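Local coordinates for protein DNA alpha-glucosyltransferase (Enterobacteria phage T4, PDB 1Y8Z) that is a bacteriophage DNA alpha-glucosyltransferase of the GT-B clan, built from two domains with parallel beta sheets and holding uridine-5'-diphosphate in this structure, at residues A136-S141 against F397-K402. Sequence-based numbering, arbitrary orientation.
With NCO (cobalt hexammine(III)), chain F.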
ATOM      1  N   ALA C 136       5.757  -5.484  33.742  1.00 22.64           N
ATOM      2  CA  ALA C 136       6.081  -6.893  33.584  1.00 21.06           C
ATOM      3  C   ALA C 136       6.450  -7.585  34.887  1.00 23.52           C
ATOM      4  O   ALA C 136       7.149  -7.025  35.738  1.00 23.73           O
ATOM      5  CB  ALA C 136       7.207  -7.064  32.579  1.00 20.38           C
ATOM      6  N   ASP C 137       5.959  -8.808  35.045  1.00 21.13           N
ATOM      7  CA  ASP C 137       6.277  -9.597  36.218  1.00 21.96           C
ATOM      8  C   ASP C 137       7.377 -10.560  35.804  1.00 20.68           C
ATOM      9  O   ASP C 137       8.129 -11.059  36.638  1.00 19.83           O
ATOM     10  CB  ASP C 137       5.041 -10.354  36.704  1.00 23.28           C
ATOM     11  CG  ASP C 137       3.962  -9.422  37.216  1.00 26.76           C
ATOM     12  OD1 ASP C 137       2.832  -9.444  36.675  1.00 24.29           O
ATOM     13  OD2 ASP C 137       4.252  -8.652  38.158  1.00 26.69           O
ATOM     14  N   VAL C 138       7.470 -10.801  34.495  1.00 19.68           N
ATOM     15  CA  VAL C 138       8.474 -11.691  33.930  1.00 17.86           C
ATOM     16  C   VAL C 138       8.939 -11.119  32.589  1.00 19.12           C
ATOM     17  O   VAL C 138       8.119 -10.723  31.758  1.00 16.88           O
ATOM     18  CB  VAL C 138       7.899 -13.109  33.699  1.00 19.41           C
ATOM     19  CG1 VAL C 138       8.995 -14.036  33.199  1.00 18.01           C
ATOM     20  CG2 VAL C 138       7.283 -13.644  34.991  1.00 19.32           C
ATOM     21  N   ILE C 139      10.251 -11.082  32.379  1.00 15.63           N
ATOM     22  CA  ILE C 139      10.807 -10.532  31.144  1.00 17.19           C
ATOM     23  C   ILE C 139      11.779 -11.482  30.465  1.00 15.96           C
ATOM     24  O   ILE C 139      12.658 -12.048  31.116  1.00 17.12           O
ATOM     25  CB  ILE C 139      11.555  -9.215  31.430  1.00 17.94           C
ATOM     26  CG1 ILE C 139      10.608  -8.219  32.094  1.00 20.64           C
ATOM     27  CG2 ILE C 139      12.133  -8.649  30.148  1.00 16.83           C
ATOM     28  CD1 ILE C 139      11.317  -7.043  32.733  1.00 24.31           C
ATOM     29  N   PHE C 140      11.612 -11.662  29.158  1.00 13.91           N
ATOM     30  CA  PHE C 140      12.490 -12.520  28.367  1.00 14.18           C
ATOM     31  C   PHE C 140      13.149 -11.699  27.255  1.00 14.95           C
ATOM     32  O   PHE C 140      12.545 -10.750  26.738  1.00 13.56           O
ATOM     33  CB  PHE C 140      11.710 -13.655  27.681  1.00 12.73           C
ATOM     34  CG  PHE C 140      11.153 -14.690  28.618  1.00 12.94           C
ATOM     35  CD1 PHE C 140       9.839 -14.604  29.068  1.00 12.54           C
ATOM     36  CD2 PHE C 140      11.926 -15.789  28.998  1.00 13.76           C
ATOM     37  CE1 PHE C 140       9.290 -15.596  29.878  1.00 13.85           C
ATOM     38  CE2 PHE C 140      11.390 -16.802  29.814  1.00 13.49           C
ATOM     39  CZ  PHE C 140      10.064 -16.703  30.254  1.00 14.74           C
ATOM     40  N   SER C 141      14.381 -12.059  26.897  1.00 13.61           N
ATOM     41  CA  SER C 141      15.088 -11.393  25.798  1.00 14.26           C
ATOM     42  C   SER C 141      15.911 -12.481  25.107  1.00 14.77           C
ATOM     43  O   SER C 141      16.094 -13.554  25.667  1.00 14.51           O
ATOM     44  CB  SER C 141      15.997 -10.273  26.316  1.00 17.84           C
ATOM     45  OG  SER C 141      17.205 -10.796  26.838  1.00 16.69           O
ATOM     46  N   PHE C 397       7.591 -21.859  30.506  1.00 14.66           N
ATOM     47  CA  PHE C 397       6.449 -22.024  31.409  1.00 14.64           C
ATOM     48  C   PHE C 397       6.927 -22.103  32.856  1.00 16.15           C
ATOM     49  O   PHE C 397       6.367 -21.459  33.746  1.00 15.46           O
ATOM     50  CB  PHE C 397       5.663 -23.293  31.041  1.00 15.79           C
ATOM     51  CG  PHE C 397       4.388 -23.478  31.832  1.00 17.57           C
ATOM     52  CD1 PHE C 397       4.375 -24.246  32.994  1.00 17.89           C
ATOM     53  CD2 PHE C 397       3.203 -22.872  31.414  1.00 17.10           C
ATOM     54  CE1 PHE C 397       3.199 -24.411  33.729  1.00 18.92           C
ATOM     55  CE2 PHE C 397       2.025 -23.026  32.136  1.00 17.64           C
ATOM     56  CZ  PHE C 397       2.019 -23.798  33.295  1.00 17.47           C
ATOM     57  N   ASP C 398       7.975 -22.886  33.088  1.00 17.68           N
ATOM     58  CA  ASP C 398       8.525 -23.027  34.429  1.00 19.10           C
ATOM     59  C   ASP C 398       9.007 -21.693  34.969  1.00 18.52           C
ATOM     60  O   ASP C 398       8.795 -21.374  36.144  1.00 17.81           O
ATOM     61  CB  ASP C 398       9.666 -24.038  34.425  1.00 20.45           C
ATOM     62  CG  ASP C 398       9.170 -25.448  34.232  1.00 23.32           C
ATOM     63  OD1 ASP C 398      10.000 -26.341  33.981  1.00 26.96           O
ATOM     64  OD2 ASP C 398       7.940 -25.655  34.335  1.00 22.85           O
ATOM     65  N   ILE C 399       9.653 -20.913  34.112  1.00 17.10           N
ATOM     66  CA  ILE C 399      10.148 -19.603  34.519  1.00 18.18           C
ATOM     67  C   ILE C 399       8.971 -18.665  34.783  1.00 19.44           C
ATOM     68  O   ILE C 399       8.974 -17.901  35.747  1.00 17.95           O
ATOM     69  CB  ILE C 399      11.079 -19.002  33.433  1.00 16.97           C
ATOM     70  CG1 ILE C 399      12.407 -19.774  33.414  1.00 17.56           C
ATOM     71  CG2 ILE C 399      11.313 -17.516  33.698  1.00 18.04           C
ATOM     72  CD1 ILE C 399      13.330 -19.414  32.257  1.00 16.79           C
ATOM     73  N   ILE C 400       7.949 -18.738  33.937  1.00 17.62           N
ATOM     74  CA  ILE C 400       6.789 -17.873  34.106  1.00 18.29           C
ATOM     75  C   ILE C 400       6.028 -18.165  35.400  1.00 18.82           C
ATOM     76  O   ILE C 400       5.598 -17.246  36.095  1.00 21.90           O
ATOM     77  CB  ILE C 400       5.816 -18.013  32.908  1.00 17.98           C
ATOM     78  CG1 ILE C 400       6.453 -17.418  31.650  1.00 15.55           C
ATOM     79  CG2 ILE C 400       4.484 -17.333  33.228  1.00 17.71           C
ATOM     80  CD1 ILE C 400       5.715 -17.757  30.350  1.00 12.82           C
ATOM     81  N   THR C 401       5.868 -19.444  35.718  1.00 18.88           N
ATOM     82  CA  THR C 401       5.137 -19.849  36.908  1.00 23.61           C
ATOM     83  C   THR C 401       6.046 -20.063  38.115  1.00 27.05           C
ATOM     84  O   THR C 401       5.595 -20.519  39.164  1.00 28.98           O
ATOM     85  CB  THR C 401       4.342 -21.140  36.642  1.00 21.65           C
ATOM     86  OG1 THR C 401       5.237 -22.177  36.225  1.00 22.74           O
ATOM     87  CG2 THR C 401       3.311 -20.910  35.541  1.00 21.05           C
ATOM     88  N   LYS C 402       7.321 -19.727  37.956  1.00 28.70           N
ATOM     89  CA  LYS C 402       8.306 -19.867  39.026  1.00 33.17           C
ATOM     90  C   LYS C 402       7.786 -19.295  40.343  1.00 33.83           C
ATOM     91  O   LYS C 402       7.129 -18.251  40.364  1.00 36.21           O
ATOM     92  CB  LYS C 402       9.606 -19.154  38.629  1.00 34.27           C
ATOM     93  CG  LYS C 402      10.687 -19.191  39.693  1.00 40.23           C
ATOM     94  CD  LYS C 402      11.959 -18.501  39.226  1.00 41.64           C
ATOM     95  CE  LYS C 402      12.581 -19.223  38.043  1.00 42.21           C
ATOM     96  NZ  LYS C 402      13.894 -18.624  37.675  1.00 44.53           N
TER
HETATM   97 CO   NCO F3001       6.529  -5.077  39.573  1.00 44.13          CO
HETATM   98  N1  NCO F3001       5.452  -5.370  37.897  1.00 43.89           N
HETATM   99  N2  NCO F3001       6.425  -7.043  39.982  1.00 43.63           N
HETATM  100  N3  NCO F3001       8.227  -5.378  38.540  1.00 44.86           N
HETATM  101  N4  NCO F3001       7.606  -4.783  41.248  1.00 44.93           N
HETATM  102  N5  NCO F3001       6.628  -3.108  39.168  1.00 45.02           N
HETATM  103  N6  NCO F3001       4.829  -4.780  40.605  1.00 44.90           N
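The F140 ring meets two neighbouring isoleucines differently, with I400 at its edge and I399 obliquely, on the last turn of helix 389-400, where the end of the chain packs back on the N-terminal sheet. This is the GT-B arrangement, in which the C-terminal helix returns to cover the Rossmann-like domain that starts the chain; strand 138-141 lies there between the parallel strands 110-114 and 173-175. I400 lies in the plane of the ring, with CG1 3.8 Å from CE1 of F140. I399 places its CG2 3.8 Å from CZ of F140, and this methyl is directed there because it stands anti to the backbone N. Two residues before F140, on the same side of the strand, V138 adds a looser contact, CG1 to CG2 of I399 at 4.2 Å. F140 also stacks on Y114, while R110 takes up the carbonyl of I400 near the helix end. There the helix closes with F397 O accepting from both T401 N and T401 OG1. Near the start of segment 136-141, the cobalt hexammine donates to A136 O and D137; its ammine N2 lies 3.3 Å from OD2 of D137, whose OD1 is paired with R135.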